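Side-chain contacts in phytase (Citrobacter braakii, PDB 3ZHC), which belongs to the histidine phosphatase superfamily (branch 2), whose members share an alpha/beta core built around a central beta sheet: residues B[295-300]-B[420-425]; B[356-361]-B[365-370]; B[403-406]-B[412-415]. The protein carries 2 engineered substitutions. All coordinates share one frame; numbering follows the deposited sequence. Where two conformers were deposited one is given.

All three contacts lie on the same side of the chain's centre. Contact 1 is a mostly buried helix-to-helix touch, closed by one salt bridge beside a small apolar touch of I421 on the aspartate CB. Contact 2 is a partly buried beta hairpin, held by main-chain hydrogen bonds and carrying polar and aromatic side chains. Contact 3, largely buried but with an exposed glutamate, relies on a disulfide, one backbone bond and a weak serine-glutamate bond. Helix 414-424 serves both contact 1 and contact 3, while strands 366-375 and 412-413 are sheet neighbours that join contacts 2 and 3. L300 O of contact 1 probably accepts a hydrogen bond from K358 NZ of contact 2.

Contact 1: B[295-300]-B[420-425]; sequences MIDTAL and LIKEIR
D297 meets two successive residues of helix 414-424, offering its CB to I421 and its carboxylate to K422. The methyl I421 CD1 lies 3.7 Å from D297 CB, and the two side chains run past each other in opposite directions. I421 sends CG1 and CD1 out as an extended arm (chi2 -178°), which lays the terminal methyl against the base of the aspartate; its other branch, I421 CG2, is 4.1 Å from D297 CB. D297 holds CG opposite its backbone N (chi1 -169°), which presents the carboxylate to the lysine. The exposed K422 crosses the aspartate at about a right angle; bends at chi2, chi3 and chi4 turn its chain toward D297. K422 NZ ends 2.7 Å from D297 OD2 in a salt bridge, with the ammonium nearly in line with the C-O bond. The contact joins the last turns of helix 282-301 to the C-terminal part of helix 414-424, two helices of the histidine phosphatase fold. Helix 282-301 packs on the central sheet through I296 and A299, which touch V34 of strand 28-38. S418, one turn before I421 and K422, is hydrogen-bonded to both D297 OD1 and K422 NZ, so each carboxylate oxygen has a partner. Just past the helix, R425 forms a salt bridge with D294.

Contact 2: B[356-361]-B[365-370]; sequences FEKWKR and NTDWVQ
W359 and W368 are directly paired across the strands, as an antiparallel hydrogen-bonded pair, with W359 N to W368 O and W368 N to W359 O both 2.7 Å. E357 and Q370 repeat the pattern: E357 N reaches Q370 O at 2.8 Å and almost straight (173°). On the sheet face bearing the tryptophans, R361 NH1 is 3.5 Å from W368 CZ2, and guanidinium and ring planes are turned 49° apart. R361 holds CG opposite its backbone N (chi1 -178°) and then bends at chi3, which brings the guanidinium to W368, with CZ2 lying over one face of it, offset toward its rim. On the other sheet face K358 crosses D367 obliquely, K358 CE 3.7 Å from D367 CG. Strands 353-361 and 366-375 thus form a beta hairpin within the central mixed sheet; strand 28-38 continues the sheet beyond the first of them, and strand 412-413 pairs with the second. Both indoles are steadied by acceptors two residues earlier in the chain. W359 NE1 donates to E357 OE1 at 2.9 Å, with the carboxylate oxygen near the indole plane and approached on its anti side, while W368 NE1 donates to T366 OG1 at 2.8 Å, the hydroxyl tilted from the ring plane. Further out, K395 forms a salt bridge with E357 OE2, and D364 is hydrogen-bonded to T366 OG1. K358 NZ has its hydrogen-bond partner in L300 O of helix 282-301, and F356 packs against I296 and L300 of the same helix.

Contact 3: B[403-406]-B[412-415]; sequences CEEK and CSLK
A disulfide closes the later part of the loop between strand 394-398 and the short strand 412-413, just where the chain turns into helix 414-424. C403 SG and C412 SG are bonded at 2.0 Å with chi3 -97°, close to the 90° usual for a relaxed disulfide. The two halves reach the bond differently: C403 carries SG opposite its carbonyl carbon (chi1 -76°), whereas C412 carries it opposite its backbone N. C412 was modelled in two conformers, and this geometry belongs to one of them. Beside the covalent link, S413 N donates to E405 O at 3.0 Å; the bond is bent, and the donor stands tilted from the carbonyl plane. K406 and C412 make a single backbone bridge. The glutamate then leans along the serine. E405 CB is 3.4 Å from S413 OG, and the extended chain beyond CG places E405 OE1 3.1 Å from S413 OG, where the hydroxyl gives a weak hydrogen bond. S416 OG is hydrogen-bonded to both S413 OG and E405 N, so the first turn of the helix grips the loop as well. On the strand side, C412 and L414 are tied by backbone hydrogen bonds to V369 and D367 of strand 366-375, and W368 packs against S413. K406 NZ is hydrogen-bonded to Q58 OE1 of the second subunit. The S413 hydroxyl also caps a backbone N of the first turn, which makes this a classic serine N-cap, here starting helix 414-424 behind a disulfide-closed loop beside the central sheet of the histidine phosphatase fold.

Contact 1: B[295-300]-B[420-425]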
ATOM      1  N   MET B 295     -21.320 -15.395 -16.786  1.00 16.68           N
ATOM      2  CA  MET B 295     -22.605 -14.908 -16.233  1.00 17.16           C
ATOM      3  C   MET B 295     -22.677 -13.391 -16.298  1.00 17.32           C
ATOM      4  O   MET B 295     -23.658 -12.842 -16.784  1.00 17.38           O
ATOM      5  CB  MET B 295     -22.782 -15.378 -14.775  1.00 17.51           C
ATOM      6  CG  MET B 295     -24.157 -15.032 -14.096  1.00 18.26           C
ATOM      7  SD  MET B 295     -25.594 -15.817 -14.897  1.00 20.78           S
ATOM      8  CE  MET B 295     -25.308 -17.531 -14.472  1.00 21.01           C
ATOM      9  N   ILE B 296     -21.625 -12.718 -15.807  1.00 17.50           N
ATOM     10  CA  ILE B 296     -21.550 -11.236 -15.817  1.00 17.68           C
ATOM     11  C   ILE B 296     -21.691 -10.694 -17.236  1.00 17.94           C
ATOM     12  O   ILE B 296     -22.426  -9.720 -17.469  1.00 17.80           O
ATOM     13  CB  ILE B 296     -20.218 -10.725 -15.210  1.00 17.73           C
ATOM     14  CG1 ILE B 296     -20.151 -10.981 -13.703  1.00 17.67           C
ATOM     15  CG2 ILE B 296     -20.028  -9.219 -15.467  1.00 17.76           C
ATOM     16  CD1 ILE B 296     -18.729 -11.030 -13.167  1.00 17.38           C
ATOM     17  N   ASP B 297     -20.983 -11.342 -18.178  1.00 18.22           N
ATOM     18  CA  ASP B 297     -20.961 -10.935 -19.575  1.00 18.47           C
ATOM     19  C   ASP B 297     -22.361 -11.096 -20.215  1.00 18.84           C
ATOM     20  O   ASP B 297     -22.902 -10.136 -20.783  1.00 18.75           O
ATOM     21  CB  ASP B 297     -19.888 -11.734 -20.339  1.00 18.39           C
ATOM     22  CG  ASP B 297     -19.614 -11.195 -21.714  1.00 18.41           C
ATOM     23  OD1 ASP B 297     -19.855  -9.993 -21.981  1.00 18.40           O
ATOM     24  OD2 ASP B 297     -19.142 -11.986 -22.544  1.00 19.05           O
ATOM     25  N   THR B 298     -22.929 -12.306 -20.102  1.00 19.31           N
ATOM     26  CA  THR B 298     -24.293 -12.600 -20.576  1.00 19.75           C
ATOM     27  C   THR B 298     -25.328 -11.607 -20.011  1.00 20.18           C
ATOM     28  O   THR B 298     -26.150 -11.070 -20.759  1.00 20.11           O
ATOM     29  CB  THR B 298     -24.745 -14.030 -20.189  1.00 19.76           C
ATOM     30  OG1 THR B 298     -23.844 -14.995 -20.749  1.00 19.59           O
ATOM     31  CG2 THR B 298     -26.164 -14.312 -20.683  1.00 19.83           C
ATOM     32  N   ALA B 299     -25.264 -11.372 -18.695  1.00 20.66           N
ATOM     33  CA  ALA B 299     -26.222 -10.484 -18.009  1.00 21.13           C
ATOM     34  C   ALA B 299     -26.155  -9.031 -18.491  1.00 21.62           C
ATOM     35  O   ALA B 299     -27.172  -8.360 -18.550  1.00 21.50           O
ATOM     36  CB  ALA B 299     -26.031 -10.554 -16.489  1.00 21.08           C
ATOM     37  N   LEU B 300     -24.952  -8.568 -18.827  1.00 22.36           N
ATOM     38  CA  LEU B 300     -24.739  -7.207 -19.357  1.00 23.03           C
ATOM     39  C   LEU B 300     -25.024  -7.078 -20.873  1.00 23.81           C
ATOM     40  O   LEU B 300     -25.432  -6.008 -21.323  1.00 23.70           O
ATOM     41  CB  LEU B 300     -23.313  -6.715 -19.025  1.00 23.02           C
ATOM     42  CG  LEU B 300     -23.112  -5.917 -17.717  1.00 23.04           C
ATOM     43  CD1 LEU B 300     -24.033  -6.341 -16.588  1.00 23.07           C
ATOM     44  CD2 LEU B 300     -21.638  -5.967 -17.273  1.00 22.80           C
ATOM     45  N   LEU B 420     -12.534  -8.323 -23.445  1.00 23.77           N
ATOM     46  CA  LEU B 420     -11.556  -8.586 -22.367  1.00 23.44           C
ATOM     47  C   LEU B 420     -11.897  -9.890 -21.649  1.00 23.03           C
ATOM     48  O   LEU B 420     -10.999 -10.649 -21.281  1.00 22.92           O
ATOM     49  CB  LEU B 420     -11.531  -7.432 -21.381  1.00 23.49           C
ATOM     50  CG  LEU B 420     -10.497  -7.429 -20.269  1.00 23.66           C
ATOM     51  CD1 LEU B 420      -9.074  -7.552 -20.810  1.00 23.99           C
ATOM     52  CD2 LEU B 420     -10.657  -6.156 -19.482  1.00 23.89           C
ATOM     53  N   ILE B 421     -13.206 -10.136 -21.460  1.00 22.63           N
ATOM     54  CA  ILE B 421     -13.706 -11.382 -20.872  1.00 22.39           C
ATOM     55  C   ILE B 421     -13.389 -12.586 -21.778  1.00 22.38           C
ATOM     56  O   ILE B 421     -13.048 -13.650 -21.277  1.00 22.26           O
ATOM     57  CB  ILE B 421     -15.245 -11.292 -20.516  1.00 22.28           C
ATOM     58  CG1 ILE B 421     -15.437 -10.373 -19.304  1.00 22.09           C
ATOM     59  CG2 ILE B 421     -15.849 -12.662 -20.243  1.00 21.94           C
ATOM     60  CD1 ILE B 421     -16.862 -10.236 -18.833  1.00 21.62           C
ATOM     61  N   LYS B 422     -13.496 -12.411 -23.099  1.00 22.41           N
ATOM     62  CA  LYS B 422     -13.117 -13.481 -24.053  1.00 22.49           C
ATOM     63  C   LYS B 422     -11.632 -13.845 -23.970  1.00 22.52           C
ATOM     64  O   LYS B 422     -11.275 -15.024 -24.046  1.00 22.40           O
ATOM     65  CB  LYS B 422     -13.410 -13.087 -25.503  1.00 22.52           C
ATOM     66  CG  LYS B 422     -14.866 -12.804 -25.876  1.00 22.64           C
ATOM     67  CD  LYS B 422     -15.823 -13.904 -25.450  1.00 22.69           C
ATOM     68  CE  LYS B 422     -16.657 -13.510 -24.272  1.00 22.75           C
ATOM     69  NZ  LYS B 422     -17.721 -12.561 -24.715  1.00 22.60           N
ATOM     70  N   GLU B 423     -10.785 -12.834 -23.820  1.00 22.58           N
ATOM     71  CA  GLU B 423      -9.343 -13.039 -23.764  1.00 22.87           C
ATOM     72  C   GLU B 423      -8.901 -13.803 -22.520  1.00 22.75           C
ATOM     73  O   GLU B 423      -8.105 -14.734 -22.616  1.00 22.85           O
ATOM     74  CB  GLU B 423      -8.610 -11.688 -23.847  1.00 23.09           C
ATOM     75  CG  GLU B 423      -7.068 -11.822 -23.884  1.00 24.04           C
ATOM     76  CD  GLU B 423      -6.375 -10.560 -24.313  1.00 25.33           C
ATOM     77  OE1 GLU B 423      -6.776  -9.979 -25.360  1.00 26.83           O
ATOM     78  OE2 GLU B 423      -5.424 -10.144 -23.612  1.00 25.88           O
ATOM     79  N   ILE B 424      -9.426 -13.407 -21.368  1.00 22.61           N
ATOM     80  CA  ILE B 424      -9.040 -14.008 -20.083  1.00 22.56           C
ATOM     81  C   ILE B 424      -9.718 -15.372 -19.760  1.00 22.33           C
ATOM     82  O   ILE B 424      -9.118 -16.192 -19.073  1.00 22.14           O
ATOM     83  CB  ILE B 424      -9.225 -12.976 -18.883  1.00 22.62           C
ATOM     84  CG1 ILE B 424     -10.702 -12.664 -18.609  1.00 22.93           C
ATOM     85  CG2 ILE B 424      -8.419 -11.703 -19.164  1.00 22.76           C
ATOM     86  CD1 ILE B 424     -10.943 -11.304 -17.851  1.00 23.40           C
ATOM     87  N   ARG B 425     -10.931 -15.609 -20.258  1.00 22.24           N
ATOM     88  CA  ARG B 425     -11.680 -16.842 -19.905  1.00 22.25           C
ATOM     89  C   ARG B 425     -11.002 -18.137 -20.375  1.00 22.33           C
ATOM     90  O   ARG B 425     -10.335 -18.153 -21.390  1.00 22.39           O
ATOM     91  CB  ARG B 425     -13.124 -16.796 -20.432  1.00 22.20           C
ATOM     92  CG  ARG B 425     -13.260 -16.899 -21.939  1.00 22.11           C
ATOM     93  CD  ARG B 425     -14.673 -16.685 -22.376  1.00 22.13           C
ATOM     94  NE  ARG B 425     -15.591 -17.707 -21.873  1.00 21.70           N
ATOM     95  CZ  ARG B 425     -15.755 -18.927 -22.394  1.00 21.45           C
ATOM     96  NH1 ARG B 425     -15.052 -19.341 -23.463  1.00 21.96           N
ATOM     97  NH2 ARG B 425     -16.630 -19.752 -21.843  1.00 21.39           N
TER

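Contact 2: B[356-361]-B[365-370]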
ATOM      1  N   PHE B 356     -20.653  -4.261 -11.259  1.00 18.27           N
ATOM      2  CA  PHE B 356     -20.517  -4.040 -12.693  1.00 18.92           C
ATOM      3  C   PHE B 356     -21.781  -3.303 -13.147  1.00 19.75           C
ATOM      4  O   PHE B 356     -22.870  -3.874 -13.122  1.00 19.66           O
ATOM      5  CB  PHE B 356     -20.358  -5.366 -13.433  1.00 18.92           C
ATOM      6  CG  PHE B 356     -19.156  -6.169 -12.995  1.00 18.43           C
ATOM      7  CD1 PHE B 356     -19.240  -7.047 -11.900  1.00 18.11           C
ATOM      8  CD2 PHE B 356     -17.940  -6.058 -13.669  1.00 18.02           C
ATOM      9  CE1 PHE B 356     -18.106  -7.806 -11.483  1.00 17.71           C
ATOM     10  CE2 PHE B 356     -16.811  -6.811 -13.263  1.00 17.59           C
ATOM     11  CZ  PHE B 356     -16.904  -7.682 -12.165  1.00 17.48           C
ATOM     12  N   GLU B 357     -21.620  -2.036 -13.549  1.00 20.78           N
ATOM     13  CA  GLU B 357     -22.719  -1.156 -13.960  1.00 21.64           C
ATOM     14  C   GLU B 357     -22.711  -0.910 -15.461  1.00 22.18           C
ATOM     15  O   GLU B 357     -21.690  -0.566 -16.000  1.00 22.09           O
ATOM     16  CB  GLU B 357     -22.585   0.191 -13.259  1.00 21.78           C
ATOM     17  CG  GLU B 357     -22.799   0.158 -11.751  1.00 22.42           C
ATOM     18  CD  GLU B 357     -22.321   1.424 -11.053  1.00 23.66           C
ATOM     19  OE1 GLU B 357     -22.012   2.428 -11.732  1.00 24.49           O
ATOM     20  OE2 GLU B 357     -22.249   1.417  -9.811  1.00 25.49           O
ATOM     21  N   LYS B 358     -23.867  -1.097 -16.114  1.00 23.03           N
ATOM     22  CA  LYS B 358     -24.043  -0.800 -17.547  1.00 23.65           C
ATOM     23  C   LYS B 358     -24.718   0.570 -17.675  1.00 24.25           C
ATOM     24  O   LYS B 358     -25.887   0.728 -17.298  1.00 24.09           O
ATOM     25  CB  LYS B 358     -24.870  -1.863 -18.248  1.00 23.70           C
ATOM     26  CG  LYS B 358     -24.976  -1.681 -19.781  1.00 23.85           C
ATOM     27  CD  LYS B 358     -25.753  -2.811 -20.379  1.00 24.17           C
ATOM     28  CE  LYS B 358     -25.956  -2.647 -21.836  1.00 24.44           C
ATOM     29  NZ  LYS B 358     -26.919  -3.685 -22.368  1.00 25.00           N
ATOM     30  N   TRP B 359     -23.964   1.543 -18.203  1.00 25.10           N
ATOM     31  CA  TRP B 359     -24.440   2.898 -18.447  1.00 25.78           C
ATOM     32  C   TRP B 359     -24.654   3.125 -19.950  1.00 26.53           C
ATOM     33  O   TRP B 359     -23.816   2.702 -20.768  1.00 26.60           O
ATOM     34  CB  TRP B 359     -23.430   3.913 -17.926  1.00 25.79           C
ATOM     35  CG  TRP B 359     -23.299   3.934 -16.469  1.00 25.78           C
ATOM     36  CD1 TRP B 359     -22.480   3.150 -15.706  1.00 25.87           C
ATOM     37  CD2 TRP B 359     -24.006   4.782 -15.566  1.00 25.77           C
ATOM     38  NE1 TRP B 359     -22.635   3.460 -14.375  1.00 26.21           N
ATOM     39  CE2 TRP B 359     -23.566   4.462 -14.258  1.00 25.99           C
ATOM     40  CE3 TRP B 359     -24.976   5.791 -15.732  1.00 26.12           C
ATOM     41  CZ2 TRP B 359     -24.062   5.114 -13.110  1.00 25.99           C
ATOM     42  CZ3 TRP B 359     -25.475   6.450 -14.582  1.00 25.99           C
ATOM     43  CH2 TRP B 359     -25.014   6.103 -13.294  1.00 26.06           C
ATOM     44  N   LYS B 360     -25.768   3.785 -20.312  1.00 27.37           N
ATOM     45  CA  LYS B 360     -26.054   4.163 -21.706  1.00 28.02           C
ATOM     46  C   LYS B 360     -25.825   5.662 -21.834  1.00 28.57           C
ATOM     47  O   LYS B 360     -26.408   6.441 -21.073  1.00 28.59           O
ATOM     48  CB  LYS B 360     -27.489   3.827 -22.116  1.00 28.07           C
ATOM     49  CG  LYS B 360     -27.778   4.060 -23.640  1.00 28.47           C
ATOM     50  CD  LYS B 360     -29.240   3.796 -24.030  1.00 29.00           C
ATOM     51  CE  LYS B 360     -30.179   4.930 -23.562  1.00 29.41           C
ATOM     52  NZ  LYS B 360     -31.598   4.772 -24.086  1.00 29.60           N
ATOM     53  N   ARG B 361     -24.977   6.061 -22.787  1.00 29.29           N
ATOM     54  CA  ARG B 361     -24.746   7.478 -23.082  1.00 29.87           C
ATOM     55  C   ARG B 361     -25.941   7.920 -23.917  1.00 30.36           C
ATOM     56  O   ARG B 361     -26.215   7.329 -24.967  1.00 30.38           O
ATOM     57  CB  ARG B 361     -23.448   7.667 -23.834  1.00 29.94           C
ATOM     58  CG  ARG B 361     -23.068   9.130 -24.158  1.00 30.22           C
ATOM     59  CD  ARG B 361     -21.896   9.174 -25.162  1.00 30.67           C
ATOM     60  NE  ARG B 361     -20.571   9.225 -24.553  1.00 30.74           N
ATOM     61  CZ  ARG B 361     -19.426   8.907 -25.178  1.00 30.75           C
ATOM     62  NH1 ARG B 361     -19.404   8.484 -26.465  1.00 30.70           N
ATOM     63  NH2 ARG B 361     -18.276   9.005 -24.509  1.00 31.22           N
ATOM     64  N   ASN B 365     -26.639   6.645 -27.669  1.00 31.44           N
ATOM     65  CA  ASN B 365     -27.112   5.317 -27.215  1.00 31.23           C
ATOM     66  C   ASN B 365     -25.997   4.222 -27.158  1.00 30.71           C
ATOM     67  O   ASN B 365     -26.276   3.034 -27.348  1.00 30.68           O
ATOM     68  CB  ASN B 365     -28.339   4.880 -28.046  1.00 31.40           C
ATOM     69  CG  ASN B 365     -29.494   5.917 -27.986  1.00 32.00           C
ATOM     70  OD1 ASN B 365     -29.478   6.856 -27.165  1.00 32.98           O
ATOM     71  ND2 ASN B 365     -30.487   5.743 -28.850  1.00 32.49           N
ATOM     72  N   THR B 366     -24.749   4.661 -26.885  1.00 30.10           N
ATOM     73  CA  THR B 366     -23.596   3.769 -26.725  1.00 29.67           C
ATOM     74  C   THR B 366     -23.551   3.239 -25.294  1.00 29.21           C
ATOM     75  O   THR B 366     -23.761   4.001 -24.346  1.00 29.30           O
ATOM     76  CB  THR B 366     -22.249   4.479 -27.022  1.00 29.64           C
ATOM     77  OG1 THR B 366     -22.186   5.700 -26.300  1.00 29.26           O
ATOM     78  CG2 THR B 366     -22.109   4.773 -28.498  1.00 29.75           C
ATOM     79  N   ASP B 367     -23.268   1.940 -25.147  1.00 28.63           N
ATOM     80  CA  ASP B 367     -23.243   1.268 -23.830  1.00 28.07           C
ATOM     81  C   ASP B 367     -21.818   1.183 -23.254  1.00 27.52           C
ATOM     82  O   ASP B 367     -20.875   0.799 -23.953  1.00 27.25           O
ATOM     83  CB  ASP B 367     -23.858  -0.115 -23.942  1.00 28.15           C
ATOM     84  CG  ASP B 367     -25.321  -0.072 -24.424  1.00 28.41           C
ATOM     85  OD1 ASP B 367     -26.104   0.781 -23.928  1.00 28.74           O
ATOM     86  OD2 ASP B 367     -25.682  -0.898 -25.292  1.00 29.03           O
ATOM     87  N   TRP B 368     -21.695   1.552 -21.967  1.00 26.87           N
ATOM     88  CA  TRP B 368     -20.422   1.587 -21.244  1.00 26.43           C
ATOM     89  C   TRP B 368     -20.536   0.842 -19.911  1.00 25.81           C
ATOM     90  O   TRP B 368     -21.614   0.792 -19.320  1.00 25.61           O
ATOM     91  CB  TRP B 368     -19.990   3.041 -21.019  1.00 26.48           C
ATOM     92  CG  TRP B 368     -20.010   3.839 -22.310  1.00 27.06           C
ATOM     93  CD1 TRP B 368     -21.086   4.495 -22.853  1.00 27.36           C
ATOM     94  CD2 TRP B 368     -18.922   4.041 -23.218  1.00 27.43           C
ATOM     95  NE1 TRP B 368     -20.734   5.098 -24.033  1.00 27.68           N
ATOM     96  CE2 TRP B 368     -19.413   4.842 -24.287  1.00 27.66           C
ATOM     97  CE3 TRP B 368     -17.576   3.639 -23.233  1.00 27.17           C
ATOM     98  CZ2 TRP B 368     -18.600   5.243 -25.364  1.00 27.66           C
ATOM     99  CZ3 TRP B 368     -16.766   4.037 -24.307  1.00 27.34           C
ATOM    100  CH2 TRP B 368     -17.283   4.831 -25.356  1.00 27.42           C
ATOM    101  N   VAL B 369     -19.411   0.268 -19.456  1.00 25.09           N
ATOM    102  CA  VAL B 369     -19.353  -0.522 -18.224  1.00 24.61           C
ATOM    103  C   VAL B 369     -18.445   0.126 -17.194  1.00 24.16           C
ATOM    104  O   VAL B 369     -17.273   0.360 -17.485  1.00 24.20           O
ATOM    105  CB  VAL B 369     -18.830  -1.971 -18.485  1.00 24.58           C
ATOM    106  CG1 VAL B 369     -18.792  -2.778 -17.180  1.00 24.61           C
ATOM    107  CG2 VAL B 369     -19.677  -2.671 -19.508  1.00 24.24           C
ATOM    108  N   GLN B 370     -18.989   0.417 -15.998  1.00 23.53           N
ATOM    109  CA  GLN B 370     -18.202   0.939 -14.869  1.00 23.11           C
ATOM    110  C   GLN B 370     -18.098  -0.136 -13.802  1.00 22.44           C
ATOM    111  O   GLN B 370     -19.091  -0.819 -13.512  1.00 22.35           O
ATOM    112  CB  GLN B 370     -18.826   2.201 -14.262  1.00 23.25           C
ATOM    113  CG  GLN B 370     -17.822   2.961 -13.370  1.00 23.92           C
ATOM    114  CD  GLN B 370     -18.350   4.257 -12.872  1.00 24.90           C
ATOM    115  OE1 GLN B 370     -19.414   4.306 -12.255  1.00 25.92           O
ATOM    116  NE2 GLN B 370     -17.608   5.343 -13.124  1.00 25.76           N
TER

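Contact 3: B[403-406]-B[412-415]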
ATOM      1  N   CYS B 403      -8.935  -2.563 -21.276  1.00 34.99           N
ATOM      2  CA  CYS B 403      -9.975  -2.200 -22.270  1.00 35.30           C
ATOM      3  C   CYS B 403      -9.425  -1.334 -23.388  1.00 35.78           C
ATOM      4  O   CYS B 403      -8.622  -0.433 -23.142  1.00 35.85           O
ATOM      5  CB  CYS B 403     -11.154  -1.463 -21.609  1.00 35.17           C
ATOM      6  SG  CYS B 403     -12.268  -2.501 -20.695  1.00 34.79           S
ATOM      7  N   GLU B 404      -9.869  -1.611 -24.613  1.00 36.40           N
ATOM      8  CA  GLU B 404      -9.427  -0.867 -25.799  1.00 36.93           C
ATOM      9  C   GLU B 404     -10.047   0.521 -25.842  1.00 37.23           C
ATOM     10  O   GLU B 404      -9.336   1.522 -25.912  1.00 37.40           O
ATOM     11  CB  GLU B 404      -9.809  -1.609 -27.078  1.00 37.06           C
ATOM     12  CG  GLU B 404      -9.163  -2.963 -27.262  1.00 37.65           C
ATOM     13  CD  GLU B 404      -7.789  -2.898 -27.895  1.00 38.50           C
ATOM     14  OE1 GLU B 404      -6.939  -2.104 -27.416  1.00 39.16           O
ATOM     15  OE2 GLU B 404      -7.555  -3.655 -28.879  1.00 39.06           O
ATOM     16  N   GLU B 405     -11.385   0.554 -25.797  1.00 37.52           N
ATOM     17  CA  GLU B 405     -12.165   1.777 -25.904  1.00 37.77           C
ATOM     18  C   GLU B 405     -12.602   2.238 -24.511  1.00 37.89           C
ATOM     19  O   GLU B 405     -13.273   1.480 -23.793  1.00 37.85           O
ATOM     20  CB  GLU B 405     -13.408   1.534 -26.777  1.00 37.87           C
ATOM     21  CG  GLU B 405     -13.150   0.821 -28.151  1.00 38.31           C
ATOM     22  CD  GLU B 405     -14.358  -0.041 -28.615  1.00 39.02           C
ATOM     23  OE1 GLU B 405     -15.492   0.495 -28.735  1.00 39.39           O
ATOM     24  OE2 GLU B 405     -14.158  -1.266 -28.840  1.00 39.47           O
ATOM     25  N   LYS B 406     -12.220   3.471 -24.138  1.00 38.02           N
ATOM     26  CA  LYS B 406     -12.592   4.088 -22.850  1.00 38.17           C
ATOM     27  C   LYS B 406     -13.357   5.419 -23.019  1.00 38.16           C
ATOM     28  O   LYS B 406     -13.191   6.116 -24.018  1.00 38.19           O
ATOM     29  CB  LYS B 406     -11.341   4.380 -21.974  1.00 38.26           C
ATOM     30  CG  LYS B 406     -10.927   3.312 -20.932  1.00 38.56           C
ATOM     31  CD  LYS B 406     -10.084   2.181 -21.503  1.00 39.12           C
ATOM     32  CE  LYS B 406      -9.222   1.519 -20.392  1.00 39.42           C
ATOM     33  NZ  LYS B 406      -8.041   2.398 -19.938  1.00 39.54           N
ATOM     34  N   CYS B 412     -15.293   1.472 -19.517  1.00 32.87           N
ATOM     35  CA  CYS B 412     -14.981   0.625 -20.645  0.50 32.68           C
ATOM     36  C   CYS B 412     -16.197   0.588 -21.565  1.00 32.25           C
ATOM     37  O   CYS B 412     -17.317   0.701 -21.094  1.00 32.20           O
ATOM     38  CB  CYS B 412     -14.628  -0.773 -20.135  0.50 32.77           C
ATOM     39  SG  CYS B 412     -14.095  -1.906 -21.350  0.50 33.57           S
ATOM     40  N   SER B 413     -15.979   0.441 -22.879  1.00 31.54           N
ATOM     41  CA  SER B 413     -17.121   0.300 -23.805  1.00 30.78           C
ATOM     42  C   SER B 413     -17.644  -1.119 -23.600  1.00 30.14           C
ATOM     43  O   SER B 413     -16.887  -2.013 -23.177  1.00 29.95           O
ATOM     44  CB  SER B 413     -16.753   0.572 -25.273  1.00 30.79           C
ATOM     45  OG  SER B 413     -15.993  -0.471 -25.848  1.00 30.66           O
ATOM     46  N   LEU B 414     -18.928  -1.324 -23.887  1.00 29.38           N
ATOM     47  CA  LEU B 414     -19.569  -2.635 -23.704  1.00 28.79           C
ATOM     48  C   LEU B 414     -18.824  -3.776 -24.454  1.00 28.17           C
ATOM     49  O   LEU B 414     -18.565  -4.838 -23.856  1.00 28.13           O
ATOM     50  CB  LEU B 414     -21.044  -2.578 -24.129  1.00 28.75           C
ATOM     51  CG  LEU B 414     -21.924  -3.792 -23.823  1.00 28.80           C
ATOM     52  CD1 LEU B 414     -22.045  -4.021 -22.317  1.00 28.69           C
ATOM     53  CD2 LEU B 414     -23.285  -3.603 -24.448  1.00 28.72           C
ATOM     54  N   LYS B 415     -18.476  -3.551 -25.736  1.00 27.59           N
ATOM     55  CA  LYS B 415     -17.770  -4.575 -26.535  0.50 27.34           C
ATOM     56  C   LYS B 415     -16.319  -4.774 -26.052  1.00 27.02           C
ATOM     57  O   LYS B 415     -15.818  -5.876 -26.078  1.00 26.92           O
ATOM     58  CB  LYS B 415     -17.826  -4.255 -28.041  0.50 27.38           C
ATOM     59  CG  LYS B 415     -19.246  -4.364 -28.633  0.50 27.57           C
ATOM     60  CD  LYS B 415     -19.249  -4.348 -30.174  0.50 27.79           C
ATOM     61  CE  LYS B 415     -18.646  -3.063 -30.731  0.50 27.93           C
ATOM     62  NZ  LYS B 415     -18.630  -3.045 -32.226  0.50 28.16           N
TER